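PDB 6WPX: BlEst2 from Bacillus licheniformis, which probably hydrolyses ester bonds as an alpha/beta-hydrolase lipase or esterase, and is restrained by its own C-terminal domain. Local coordinates for residues A81-H86 / A96-K101; K89-N94 / G121-Q126; V113-Y118 / H136-V141; A128-N133 / P195-T200. All coordinates share one frame; numbering follows the deposited sequence.

Interaction 1 of 4, residues A81-H86 / A96-K101; sequences AFIDLH and AMLAAK
Ile83 and Lys101 form the tight end of this strand-to-helix contact: CD1 of Ile83 presses against Lys101 CB at 3.5 Å, closer than carbons usually pack. An extended chain, with CG1 anti to the backbone N (chi1 -171°) and chi2 also anti, carries Ile83 CD1 to the helix, where it also meets Leu98 CD1 at 4.0 Å. Leu85 adds a second apolar branch. Its CD2 rests between Leu98 CB and Met97 SD, each 3.9 Å away, with the Leu85 and Met97 side chains running antiparallel past one another.

Ile83, Leu85 and Leu98 are buried, whereas the end formed by Met97 and His86 is partly exposed and joined by a single methyl. Met97 bends at chi3 (-76°), and its CE lies 3.3 Å from His86 NE2, approaching the ring obliquely. Replacing Met97 by an alanine would probably open a gap beside Leu85 CD2 and leave the imidazole of His86 freer to turn. The amine of Lys101 turns off to Glu104 in a long, weak ion pair. Here helix 91-109 covers the end of strand 80-83, with strand 50-53 touching Ile83 and Leu85, strand 34-36 reaching Ile83 and Lys101, and helix 121-131 packing against Leu98.

Interaction 2 of 4, residues K89-N94 / G121-Q126; sequences KDMQDN and GGIDSQ
Asp124 turns its carboxylate toward Asn94 with CG anti to its own carbonyl carbon, beside the backbone N (chi1 -60°), while Met91 puts CG between its backbone N and carbonyl carbon (chi1 73°) and bends at chi2 and chi3, which folds CE back to 3.7 Å from Ile123 CG2, the same distance at which Met91 CB meets that methyl. A polar pair and an apolar pair thus sit next to each other across two helices.

In the polar pair, Asn94 ND2 donates to Asp124 OD2 over 2.9 Å, with an N-H...O angle of 145°. The amide and carboxylate planes are nearly perpendicular, and the donor comes from above the carboxylate plane. The other oxygen, OD1, lies 3.4 Å from Met91 CA and takes a salt bridge from Lys120, while Asn94 ND2 also donates to His86 O. Each carboxylate oxygen thus has its own polar partner. Asp90, the N-cap of helix 91-109, accepts at OD1 from Asp93 N at 3.1 Å and weakly from Gln92 N.

Helix 121-131 probably follows the nucleophile elbow, as in alpha/beta hydrolases generally. It meets the first turn of helix 91-109 here, and helix 181-191 covers Met91 and Ile123 through Met184.

Interaction 3 of 4, residues V113-Y118 / H136-V141; sequences VILVSY and HYVERV
Val113 O is approached by two groups of the neighbouring strand: Glu139 N donates to it at 2.8 Å, in a nearly straight bond, and Val138 CA lies 3.3 Å away in a CA-H...O contact. The strands are the two parallel arms of a beta-alpha-beta crossover, connected through helix 121-131, in the central sheet of the alpha/beta-hydrolase fold. Val113 N completes the pairing by donating to Tyr137 O.

Further along, the register slips. Val113 pairs with Val138 but Leu115 with Val141, so the second strand carries one extra residue where its chain turns a corner at Glu139. Leu115 N bonds to Arg140 O at 2.9 Å. The slip also leaves Val138 and Val141 on the same face as Val113 and Leu115. There Leu115 CG meets Val138 CG1 at 3.9 Å, and its CD1 lies beside Val141 CG2; Leu102 and Leu129, from helices 91-109 and 121-131, cover this face.

Ile114 and Arg140 occupy the other face as neighbours, with Ile114 CG1 3.7 Å from Arg140 CG. The guanidinium grips Glu139 side-on through NE and NH2, and its NH1 donates to the carbonyls of Leu270 and Ile273. A leucine in place of Arg140 would probably leave the Glu139 carboxylate without its charged mate and those two carbonyls without this donor. Of the two stronger bonds of the salt bridge, Arg140 NE to Glu139 OE1 measures 2.8 Å, whereas NH2 meets the syn lone pair of Glu139 OE2 at 3.1 Å, with OE2 in the plane of the guanidinium.

Interaction 4 of 4, residues A128-N133 / P195-T200; sequences ALIHHN and PNRLKT
Leu129 meets Thr200 at about a right angle, its CD2 lying 3.4 Å from Thr200 OG1 and 3.6 Å from CG2. That hydroxyl is buried here against a methyl group and has no polar partner in the model. One residue on, Ile130 runs alongside Arg197: its CD1 packs on Arg197 CA at 3.7 Å and on the CB beyond it. The polar end of Arg197 goes elsewhere, its NE donating to Asp192 O.

The carbonyl of Ile130 accepts from Asn196 ND2 at 3.0 Å, in a nearly straight bond (167°). Asn133 follows, its left-handed backbone (phi 51°) turning the chain away from the helix, and its OD1 takes a second, more bent bond from the same ND2 at 2.9 Å. Both acceptors lie close to the amide plane of Asn196, whose amide stands almost perpendicular to that of Asn133. With Lys199 NZ donating to Asn196 OD1, the Asn196 amide is held at both of its polar atoms.

The contact thus joins the C-terminal end of helix 121-131 to the loop between helix 181-191 and strand 201-205, while Leu129 also touches strand 138-144 and Ala128 packs on helix 91-109.

The four contacts illustrate how chemistry follows place within one alpha/beta domain. Interaction 3 is a buried pairing inside the sheet, carried by backbone bonds. Interactions 1 and 2 both use helix 91-109. The first, partly buried, lays it against the sheet through apolar branches and no hydrogen bond; the second, buried, adds an amide-to-carboxylate hydrogen bond between helices. They meet at Asn94, whose ND2 is probably hydrogen-bonded to His86 O. Interaction 4 shares helix 121-131 with interaction 2, binding its far end through a buried asparagine amide, with exposed Asn133 at its edge. Leu129 connects interactions 3 and 4, touching Leu115 and Val141, while Ser125 and Ser117 probably bond between interactions 2 and 3.

Interaction 1 of 4, residues A81-H86 / A96-K101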
loop_
_atom_site.group_PDB
_atom_site.type_symbol
_atom_site.label_atom_id
_atom_site.label_comp_id
_atom_site.label_asym_id
_atom_site.label_seq_id
_atom_site.Cartn_x
_atom_site.Cartn_y
_atom_site.Cartn_z
ATOM N N ALA A 81 5.967 -16.051 -20.769
ATOM C CA ALA A 81 6.157 -14.773 -21.462
ATOM C C ALA A 81 6.197 -13.687 -20.389
ATOM O O ALA A 81 5.691 -13.887 -19.292
ATOM C CB ALA A 81 5.036 -14.522 -22.471
ATOM N N PHE A 82 6.903 -12.607 -20.663
ATOM C CA PHE A 82 7.111 -11.529 -19.690
ATOM C C PHE A 82 6.783 -10.252 -20.403
ATOM O O PHE A 82 7.203 -10.076 -21.540
ATOM C CB PHE A 82 8.588 -11.538 -19.209
ATOM C CG PHE A 82 8.999 -12.880 -18.630
ATOM C CD1 PHE A 82 9.465 -13.900 -19.454
ATOM C CD2 PHE A 82 8.858 -13.140 -17.273
ATOM C CE1 PHE A 82 9.786 -15.162 -18.927
ATOM C CE2 PHE A 82 9.202 -14.393 -16.737
ATOM C CZ PHE A 82 9.632 -15.405 -17.568
ATOM N N ILE A 83 6.026 -9.370 -19.755
ATOM C CA ILE A 83 5.576 -8.132 -20.373
ATOM C C ILE A 83 5.963 -6.892 -19.566
ATOM O O ILE A 83 6.017 -6.930 -18.333
ATOM C CB ILE A 83 4.033 -8.221 -20.621
ATOM C CG1 ILE A 83 3.518 -7.023 -21.479
ATOM C CG2 ILE A 83 3.244 -8.374 -19.279
ATOM C CD1 ILE A 83 2.164 -7.175 -22.077
ATOM N N ASP A 84 6.218 -5.791 -20.281
ATOM C CA ASP A 84 6.446 -4.498 -19.680
ATOM C C ASP A 84 5.144 -3.741 -19.907
ATOM O O ASP A 84 4.704 -3.602 -21.050
ATOM C CB ASP A 84 7.570 -3.717 -20.388
ATOM C CG ASP A 84 8.968 -4.231 -20.142
ATOM O OD1 ASP A 84 9.127 -5.113 -19.292
ATOM O OD2 ASP A 84 9.909 -3.729 -20.795
ATOM N N LEU A 85 4.518 -3.286 -18.831
ATOM C CA LEU A 85 3.346 -2.417 -18.894
ATOM C C LEU A 85 3.860 -1.085 -18.435
ATOM O O LEU A 85 5.080 -0.947 -18.265
ATOM C CB LEU A 85 2.209 -2.922 -17.982
ATOM C CG LEU A 85 1.628 -4.320 -18.300
ATOM C CD1 LEU A 85 0.481 -4.643 -17.358
ATOM C CD2 LEU A 85 1.146 -4.415 -19.775
ATOM N N HIS A 86 2.976 -0.090 -18.245
ATOM C CA HIS A 86 3.425 1.196 -17.746
ATOM C C HIS A 86 3.783 1.081 -16.267
ATOM O O HIS A 86 2.993 0.572 -15.467
ATOM C CB HIS A 86 2.378 2.294 -17.937
ATOM C CG HIS A 86 2.072 2.612 -19.367
ATOM N ND1 HIS A 86 2.935 3.370 -20.133
ATOM C CD2 HIS A 86 0.971 2.329 -20.104
ATOM C CE1 HIS A 86 2.370 3.458 -21.326
ATOM N NE2 HIS A 86 1.190 2.848 -21.357
ATOM N N ALA A 96 -5.836 -1.923 -20.700
ATOM C CA ALA A 96 -6.017 -1.847 -22.161
ATOM C C ALA A 96 -4.785 -2.397 -22.905
ATOM O O ALA A 96 -4.942 -3.192 -23.822
ATOM C CB ALA A 96 -6.321 -0.420 -22.596
ATOM N N MET A 97 -3.592 -2.027 -22.466
ATOM C CA MET A 97 -2.332 -2.498 -23.066
ATOM C C MET A 97 -2.170 -4.011 -22.842
ATOM O O MET A 97 -1.891 -4.709 -23.797
ATOM C CB MET A 97 -1.140 -1.765 -22.461
ATOM C CG MET A 97 0.176 -2.284 -22.914
ATOM S SD MET A 97 1.545 -1.428 -22.217
ATOM C CE MET A 97 1.510 0.081 -23.168
ATOM N N LEU A 98 -2.330 -4.480 -21.606
ATOM C CA LEU A 98 -2.190 -5.910 -21.326
ATOM C C LEU A 98 -3.167 -6.715 -22.174
ATOM O O LEU A 98 -2.752 -7.691 -22.788
ATOM C CB LEU A 98 -2.369 -6.191 -19.827
ATOM C CG LEU A 98 -2.224 -7.654 -19.347
ATOM C CD1 LEU A 98 -0.838 -8.263 -19.713
ATOM C CD2 LEU A 98 -2.429 -7.721 -17.849
ATOM N N ALA A 99 -4.439 -6.268 -22.271
ATOM C CA ALA A 99 -5.460 -6.937 -23.082
ATOM C C ALA A 99 -5.051 -7.029 -24.551
ATOM O O ALA A 99 -5.218 -8.090 -25.163
ATOM C CB ALA A 99 -6.784 -6.213 -22.957
ATOM N N ALA A 100 -4.498 -5.925 -25.109
ATOM C CA ALA A 100 -4.040 -5.861 -26.501
ATOM C C ALA A 100 -2.885 -6.843 -26.739
ATOM O O ALA A 100 -2.916 -7.585 -27.722
ATOM C CB ALA A 100 -3.616 -4.444 -26.849
ATOM N N LYS A 101 -1.913 -6.912 -25.801
ATOM C CA LYS A 101 -0.763 -7.812 -25.942
ATOM C C LYS A 101 -1.114 -9.247 -25.662
ATOM O O LYS A 101 -0.507 -10.124 -26.262
ATOM C CB LYS A 101 0.453 -7.350 -25.110
ATOM C CG LYS A 101 0.875 -5.876 -25.317
ATOM C CD LYS A 101 1.283 -5.548 -26.763
ATOM C CE LYS A 101 1.573 -4.074 -26.956
ATOM N NZ LYS A 101 2.077 -3.832 -28.324
#

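Interaction 2 of 4, residues K89-N94 / G121-Q126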
loop_
_atom_site.group_PDB
_atom_site.type_symbol
_atom_site.label_atom_id
_atom_site.label_comp_id
_atom_site.label_asym_id
_atom_site.label_seq_id
_atom_site.Cartn_x
_atom_site.Cartn_y
_atom_site.Cartn_z
ATOM N N LYS A 89 1.342 4.220 -14.883
ATOM C CA LYS A 89 -0.042 4.481 -15.351
ATOM C C LYS A 89 -1.051 3.668 -14.548
ATOM O O LYS A 89 -0.659 2.705 -13.918
ATOM C CB LYS A 89 -0.200 4.292 -16.858
ATOM C CG LYS A 89 0.802 5.058 -17.705
ATOM C CD LYS A 89 0.578 6.541 -17.702
ATOM C CE LYS A 89 1.416 7.264 -18.729
ATOM N NZ LYS A 89 0.872 7.092 -20.100
ATOM N N ASP A 90 -2.327 4.005 -14.672
ATOM C CA ASP A 90 -3.413 3.322 -13.928
ATOM C C ASP A 90 -3.775 1.941 -14.517
ATOM O O ASP A 90 -3.241 1.570 -15.518
ATOM C CB ASP A 90 -4.590 4.258 -13.646
ATOM C CG ASP A 90 -5.502 4.541 -14.833
ATOM O OD1 ASP A 90 -5.356 3.876 -15.835
ATOM O OD2 ASP A 90 -6.376 5.386 -14.707
ATOM N N MET A 91 -4.707 1.253 -13.858
ATOM C CA MET A 91 -5.155 -0.107 -14.243
ATOM C C MET A 91 -5.950 -0.045 -15.553
ATOM O O MET A 91 -6.047 -1.065 -16.213
ATOM C CB MET A 91 -5.955 -0.795 -13.133
ATOM C CG MET A 91 -7.343 -0.280 -12.906
ATOM S SD MET A 91 -7.465 1.254 -11.989
ATOM C CE MET A 91 -7.255 0.674 -10.313
ATOM N N GLN A 92 -6.488 1.135 -15.891
ATOM C CA GLN A 92 -7.234 1.279 -17.137
ATOM C C GLN A 92 -6.267 1.245 -18.336
ATOM O O GLN A 92 -6.462 0.452 -19.247
ATOM C CB GLN A 92 -8.099 2.557 -17.129
ATOM C CG GLN A 92 -8.961 2.707 -18.397
ATOM C CD GLN A 92 -10.018 3.789 -18.307
ATOM O OE1 GLN A 92 -9.813 4.876 -17.759
ATOM N NE2 GLN A 92 -11.171 3.525 -18.890
ATOM N N ASP A 93 -5.218 2.081 -18.311
ATOM C CA ASP A 93 -4.215 2.126 -19.385
ATOM C C ASP A 93 -3.441 0.832 -19.412
ATOM O O ASP A 93 -3.193 0.291 -20.492
ATOM C CB ASP A 93 -3.256 3.295 -19.201
ATOM C CG ASP A 93 -3.920 4.653 -19.336
ATOM O OD1 ASP A 93 -4.934 4.755 -20.068
ATOM O OD2 ASP A 93 -3.405 5.610 -18.767
ATOM N N ASN A 94 -3.084 0.316 -18.235
ATOM C CA ASN A 94 -2.370 -0.959 -18.159
ATOM C C ASN A 94 -3.234 -2.137 -18.567
ATOM O O ASN A 94 -2.758 -3.011 -19.275
ATOM C CB ASN A 94 -1.716 -1.156 -16.807
ATOM C CG ASN A 94 -0.352 -0.525 -16.772
ATOM O OD1 ASN A 94 0.088 0.081 -17.753
ATOM N ND2 ASN A 94 0.364 -0.683 -15.678
ATOM N N GLY A 121 0.220 -5.235 -10.748
ATOM C CA GLY A 121 0.022 -6.082 -11.919
ATOM C C GLY A 121 -1.220 -6.958 -11.809
ATOM O O GLY A 121 -1.818 -7.264 -12.825
ATOM N N GLY A 122 -1.612 -7.353 -10.588
ATOM C CA GLY A 122 -2.813 -8.171 -10.359
ATOM C C GLY A 122 -4.090 -7.404 -10.655
ATOM O O GLY A 122 -5.089 -7.995 -11.077
ATOM N N ILE A 123 -4.065 -6.078 -10.428
ATOM C CA ILE A 123 -5.180 -5.149 -10.686
ATOM C C ILE A 123 -5.246 -4.879 -12.192
ATOM O O ILE A 123 -6.333 -4.951 -12.762
ATOM C CB ILE A 123 -5.089 -3.824 -9.877
ATOM C CG1 ILE A 123 -4.939 -4.077 -8.348
ATOM C CG2 ILE A 123 -6.312 -2.924 -10.166
ATOM C CD1 ILE A 123 -4.451 -2.756 -7.617
ATOM N N ASP A 124 -4.083 -4.587 -12.833
ATOM C CA ASP A 124 -4.002 -4.373 -14.291
ATOM C C ASP A 124 -4.541 -5.631 -14.992
ATOM O O ASP A 124 -5.201 -5.542 -16.026
ATOM C CB ASP A 124 -2.537 -4.165 -14.730
ATOM C CG ASP A 124 -1.811 -2.992 -14.107
ATOM O OD1 ASP A 124 -2.498 -2.065 -13.593
ATOM O OD2 ASP A 124 -0.568 -2.950 -14.210
ATOM N N SER A 125 -4.232 -6.802 -14.418
ATOM C CA SER A 125 -4.670 -8.094 -14.944
ATOM C C SER A 125 -6.170 -8.207 -14.970
ATOM O O SER A 125 -6.726 -8.573 -16.007
ATOM C CB SER A 125 -4.051 -9.243 -14.157
ATOM O OG SER A 125 -2.667 -9.257 -14.452
ATOM N N GLN A 126 -6.831 -7.867 -13.852
ATOM C CA GLN A 126 -8.296 -7.922 -13.757
ATOM C C GLN A 126 -8.921 -6.958 -14.685
ATOM O O GLN A 126 -9.921 -7.294 -15.303
ATOM C CB GLN A 126 -8.791 -7.618 -12.352
ATOM C CG GLN A 126 -8.967 -8.825 -11.500
ATOM C CD GLN A 126 -10.029 -8.573 -10.458
ATOM O OE1 GLN A 126 -10.026 -7.541 -9.789
ATOM N NE2 GLN A 126 -10.931 -9.523 -10.270
#

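Interaction 3 of 4, residues V113-Y118 / H136-V141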
loop_
_atom_site.group_PDB
_atom_site.type_symbol
_atom_site.label_atom_id
_atom_site.label_comp_id
_atom_site.label_asym_id
_atom_site.label_seq_id
_atom_site.Cartn_x
_atom_site.Cartn_y
_atom_site.Cartn_z
ATOM N N VAL A 113 -3.506 -18.591 -21.765
ATOM C CA VAL A 113 -2.384 -18.480 -20.852
ATOM C C VAL A 113 -2.871 -18.287 -19.424
ATOM O O VAL A 113 -4.047 -17.999 -19.181
ATOM C CB VAL A 113 -1.412 -17.346 -21.285
ATOM C CG1 VAL A 113 -0.934 -17.538 -22.718
ATOM C CG2 VAL A 113 -2.042 -15.962 -21.103
ATOM N N ILE A 114 -1.936 -18.400 -18.480
ATOM C CA ILE A 114 -2.201 -18.156 -17.068
ATOM C C ILE A 114 -1.533 -16.819 -16.776
ATOM O O ILE A 114 -0.428 -16.587 -17.247
ATOM C CB ILE A 114 -1.582 -19.290 -16.206
ATOM C CG1 ILE A 114 -2.355 -20.614 -16.384
ATOM C CG2 ILE A 114 -1.471 -18.879 -14.700
ATOM C CD1 ILE A 114 -1.546 -21.834 -15.879
ATOM N N LEU A 115 -2.181 -15.955 -16.008
ATOM C CA LEU A 115 -1.489 -14.741 -15.576
ATOM C C LEU A 115 -0.973 -14.971 -14.171
ATOM O O LEU A 115 -1.738 -15.404 -13.300
ATOM C CB LEU A 115 -2.392 -13.498 -15.613
ATOM C CG LEU A 115 -2.952 -13.069 -16.977
ATOM C CD1 LEU A 115 -3.822 -11.856 -16.820
ATOM C CD2 LEU A 115 -1.835 -12.759 -17.975
ATOM N N VAL A 116 0.334 -14.705 -13.959
ATOM C CA VAL A 116 0.952 -14.681 -12.628
ATOM C C VAL A 116 1.330 -13.227 -12.490
ATOM O O VAL A 116 2.194 -12.738 -13.208
ATOM C CB VAL A 116 2.109 -15.669 -12.350
ATOM C CG1 VAL A 116 2.761 -15.355 -10.985
ATOM C CG2 VAL A 116 1.579 -17.110 -12.345
ATOM N N SER A 117 0.583 -12.515 -11.656
ATOM C CA SER A 117 0.689 -11.080 -11.536
ATOM C C SER A 117 1.082 -10.600 -10.167
ATOM O O SER A 117 0.465 -10.954 -9.171
ATOM C CB SER A 117 -0.630 -10.454 -11.956
ATOM O OG SER A 117 -0.946 -10.911 -13.261
ATOM N N TYR A 118 2.056 -9.718 -10.131
ATOM C CA TYR A 118 2.574 -9.175 -8.889
ATOM C C TYR A 118 2.103 -7.780 -8.586
ATOM O O TYR A 118 2.144 -6.926 -9.468
ATOM C CB TYR A 118 4.103 -9.165 -9.014
ATOM C CG TYR A 118 4.875 -8.414 -7.940
ATOM C CD1 TYR A 118 4.715 -8.729 -6.588
ATOM C CD2 TYR A 118 5.922 -7.561 -8.284
ATOM C CE1 TYR A 118 5.540 -8.175 -5.612
ATOM C CE2 TYR A 118 6.751 -6.997 -7.316
ATOM C CZ TYR A 118 6.551 -7.297 -5.984
ATOM O OH TYR A 118 7.362 -6.713 -5.048
ATOM N N HIS A 136 -10.887 -13.920 -22.955
ATOM C CA HIS A 136 -10.819 -14.828 -24.116
ATOM C C HIS A 136 -9.458 -15.532 -24.220
ATOM O O HIS A 136 -9.377 -16.637 -24.754
ATOM C CB HIS A 136 -11.047 -14.023 -25.422
ATOM C CG HIS A 136 -12.427 -13.447 -25.561
ATOM N ND1 HIS A 136 -13.535 -14.259 -25.752
ATOM C CD2 HIS A 136 -12.832 -12.159 -25.532
ATOM C CE1 HIS A 136 -14.570 -13.443 -25.811
ATOM N NE2 HIS A 136 -14.194 -12.169 -25.683
ATOM N N TYR A 137 -8.383 -14.874 -23.724
ATOM C CA TYR A 137 -7.006 -15.335 -23.876
ATOM C C TYR A 137 -6.401 -15.928 -22.636
ATOM O O TYR A 137 -5.262 -16.399 -22.672
ATOM C CB TYR A 137 -6.140 -14.163 -24.407
ATOM C CG TYR A 137 -6.817 -13.384 -25.520
ATOM C CD1 TYR A 137 -7.153 -13.998 -26.725
ATOM C CD2 TYR A 137 -7.211 -12.060 -25.332
ATOM C CE1 TYR A 137 -7.829 -13.308 -27.731
ATOM C CE2 TYR A 137 -7.890 -11.357 -26.330
ATOM C CZ TYR A 137 -8.187 -11.985 -27.533
ATOM O OH TYR A 137 -8.840 -11.314 -28.535
ATOM N N VAL A 138 -7.143 -15.884 -21.524
ATOM C CA VAL A 138 -6.638 -16.280 -20.208
ATOM C C VAL A 138 -7.494 -17.333 -19.562
ATOM O O VAL A 138 -8.710 -17.190 -19.515
ATOM C CB VAL A 138 -6.462 -15.020 -19.296
ATOM C CG1 VAL A 138 -6.001 -15.392 -17.877
ATOM C CG2 VAL A 138 -5.504 -14.009 -19.925
ATOM N N GLU A 139 -6.844 -18.367 -19.003
ATOM C CA GLU A 139 -7.507 -19.471 -18.312
ATOM C C GLU A 139 -7.703 -19.137 -16.831
ATOM O O GLU A 139 -8.750 -19.454 -16.256
ATOM C CB GLU A 139 -6.697 -20.771 -18.522
ATOM C CG GLU A 139 -7.425 -22.051 -18.126
ATOM C CD GLU A 139 -7.047 -22.549 -16.740
ATOM O OE1 GLU A 139 -5.867 -22.403 -16.352
ATOM O OE2 GLU A 139 -7.935 -23.082 -16.039
ATOM N N ARG A 140 -6.696 -18.500 -16.209
ATOM C CA ARG A 140 -6.743 -18.158 -14.802
ATOM C C ARG A 140 -5.738 -17.085 -14.459
ATOM O O ARG A 140 -4.784 -16.844 -15.209
ATOM C CB ARG A 140 -6.551 -19.409 -13.903
ATOM C CG ARG A 140 -5.158 -20.040 -13.985
ATOM C CD ARG A 140 -5.049 -21.281 -13.112
ATOM N NE ARG A 140 -5.987 -22.327 -13.537
ATOM C CZ ARG A 140 -6.316 -23.380 -12.801
ATOM N NH1 ARG A 140 -5.776 -23.552 -11.597
ATOM N NH2 ARG A 140 -7.170 -24.280 -13.269
ATOM N N VAL A 141 -5.946 -16.484 -13.305
ATOM C CA VAL A 141 -5.093 -15.436 -12.759
ATOM C C VAL A 141 -4.684 -15.790 -11.325
ATOM O O VAL A 141 -5.529 -16.055 -10.474
ATOM C CB VAL A 141 -5.792 -14.057 -12.823
ATOM C CG1 VAL A 141 -4.885 -12.939 -12.298
ATOM C CG2 VAL A 141 -6.262 -13.744 -14.244
#

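Interaction 4 of 4, residues A128-N133 / P195-T200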
loop_
_atom_site.group_PDB
_atom_site.type_symbol
_atom_site.label_atom_id
_atom_site.label_comp_id
_atom_site.label_asym_id
_atom_site.label_seq_id
_atom_site.Cartn_x
_atom_site.Cartn_y
_atom_site.Cartn_z
ATOM N N ALA A 128 -7.630 -5.858 -17.520
ATOM C CA ALA A 128 -7.464 -6.424 -18.861
ATOM C C ALA A 128 -8.563 -7.435 -19.128
ATOM O O ALA A 128 -9.256 -7.320 -20.133
ATOM C CB ALA A 128 -6.102 -7.108 -18.998
ATOM N N LEU A 129 -8.778 -8.371 -18.211
ATOM C CA LEU A 129 -9.769 -9.430 -18.419
ATOM C C LEU A 129 -11.216 -8.985 -18.367
ATOM O O LEU A 129 -11.999 -9.372 -19.226
ATOM C CB LEU A 129 -9.530 -10.556 -17.416
ATOM C CG LEU A 129 -8.580 -11.656 -17.891
ATOM C CD1 LEU A 129 -7.180 -11.167 -18.027
ATOM C CD2 LEU A 129 -8.573 -12.774 -16.930
ATOM N N ILE A 130 -11.577 -8.210 -17.335
ATOM C CA ILE A 130 -12.958 -7.813 -17.118
ATOM C C ILE A 130 -13.373 -6.580 -17.937
ATOM O O ILE A 130 -14.370 -6.635 -18.641
ATOM C CB ILE A 130 -13.196 -7.651 -15.589
ATOM C CG1 ILE A 130 -13.123 -9.053 -14.899
ATOM C CG2 ILE A 130 -14.524 -6.904 -15.295
ATOM C CD1 ILE A 130 -12.908 -9.091 -13.408
ATOM N N HIS A 131 -12.632 -5.486 -17.842
ATOM C CA HIS A 131 -12.986 -4.236 -18.507
ATOM C C HIS A 131 -12.428 -4.115 -19.939
ATOM O O HIS A 131 -12.876 -3.251 -20.690
ATOM C CB HIS A 131 -12.588 -3.044 -17.625
ATOM C CG HIS A 131 -13.188 -3.116 -16.251
ATOM N ND1 HIS A 131 -14.557 -3.043 -16.054
ATOM C CD2 HIS A 131 -12.586 -3.282 -15.053
ATOM C CE1 HIS A 131 -14.742 -3.124 -14.749
ATOM N NE2 HIS A 131 -13.588 -3.271 -14.104
ATOM N N HIS A 132 -11.492 -4.996 -20.338
ATOM C CA HIS A 132 -10.936 -4.936 -21.700
ATOM C C HIS A 132 -11.051 -6.259 -22.410
ATOM O O HIS A 132 -10.320 -6.522 -23.364
ATOM C CB HIS A 132 -9.503 -4.377 -21.697
ATOM C CG HIS A 132 -9.453 -2.981 -21.187
ATOM N ND1 HIS A 132 -9.270 -2.718 -19.841
ATOM C CD2 HIS A 132 -9.665 -1.818 -21.837
ATOM C CE1 HIS A 132 -9.350 -1.402 -19.725
ATOM N NE2 HIS A 132 -9.565 -0.823 -20.902
ATOM N N ASN A 133 -11.962 -7.111 -21.915
ATOM C CA ASN A 133 -12.352 -8.413 -22.488
ATOM C C ASN A 133 -11.196 -9.380 -22.824
ATOM O O ASN A 133 -11.327 -10.191 -23.748
ATOM C CB ASN A 133 -13.232 -8.174 -23.732
ATOM C CG ASN A 133 -14.363 -7.221 -23.467
ATOM O OD1 ASN A 133 -15.216 -7.466 -22.614
ATOM N ND2 ASN A 133 -14.348 -6.083 -24.133
ATOM N N PRO A 195 -20.369 -8.874 -15.387
ATOM C CA PRO A 195 -20.548 -10.240 -15.931
ATOM C C PRO A 195 -19.245 -10.954 -16.324
ATOM O O PRO A 195 -19.153 -12.169 -16.176
ATOM C CB PRO A 195 -21.473 -10.041 -17.144
ATOM C CG PRO A 195 -22.110 -8.739 -16.949
ATOM C CD PRO A 195 -21.207 -7.883 -16.100
ATOM N N ASN A 196 -18.222 -10.203 -16.760
ATOM C CA ASN A 196 -16.944 -10.817 -17.160
ATOM C C ASN A 196 -16.143 -11.433 -16.010
ATOM O O ASN A 196 -15.274 -12.253 -16.268
ATOM C CB ASN A 196 -16.077 -9.835 -17.955
ATOM C CG ASN A 196 -16.532 -9.667 -19.388
ATOM O OD1 ASN A 196 -17.355 -10.430 -19.903
ATOM N ND2 ASN A 196 -15.994 -8.665 -20.061
ATOM N N ARG A 197 -16.408 -11.016 -14.757
ATOM C CA ARG A 197 -15.696 -11.499 -13.572
ATOM C C ARG A 197 -15.796 -13.009 -13.419
ATOM O O ARG A 197 -14.795 -13.654 -13.115
ATOM C CB ARG A 197 -16.183 -10.774 -12.306
ATOM C CG ARG A 197 -15.381 -11.109 -11.038
ATOM C CD ARG A 197 -15.979 -12.310 -10.301
ATOM N NE ARG A 197 -17.223 -11.952 -9.632
ATOM C CZ ARG A 197 -17.999 -12.789 -8.952
ATOM N NH1 ARG A 197 -19.086 -12.344 -8.352
ATOM N NH2 ARG A 197 -17.706 -14.085 -8.892
ATOM N N LEU A 198 -17.004 -13.559 -13.626
ATOM C CA LEU A 198 -17.317 -14.989 -13.510
ATOM C C LEU A 198 -16.607 -15.878 -14.531
ATOM O O LEU A 198 -16.551 -17.090 -14.326
ATOM C CB LEU A 198 -18.839 -15.188 -13.666
ATOM C CG LEU A 198 -19.723 -14.627 -12.559
ATOM C CD1 LEU A 198 -21.134 -14.371 -13.073
ATOM C CD2 LEU A 198 -19.717 -15.536 -11.320
ATOM N N LYS A 199 -16.099 -15.299 -15.604
ATOM C CA LYS A 199 -15.493 -16.066 -16.715
ATOM C C LYS A 199 -14.049 -16.498 -16.450
ATOM O O LYS A 199 -13.480 -17.144 -17.323
ATOM C CB LYS A 199 -15.601 -15.254 -18.002
ATOM C CG LYS A 199 -17.033 -15.013 -18.444
ATOM C CD LYS A 199 -17.121 -14.366 -19.779
ATOM C CE LYS A 199 -18.446 -13.674 -20.005
ATOM N NZ LYS A 199 -18.426 -12.909 -21.264
ATOM N N THR A 200 -13.475 -16.091 -15.321
ATOM C CA THR A 200 -12.072 -16.449 -15.009
ATOM C C THR A 200 -11.906 -16.794 -13.529
ATOM O O THR A 200 -12.514 -16.166 -12.694
ATOM C CB THR A 200 -11.058 -15.372 -15.411
ATOM O OG1 THR A 200 -11.433 -14.641 -16.570
ATOM C CG2 THR A 200 -9.660 -15.920 -15.542
#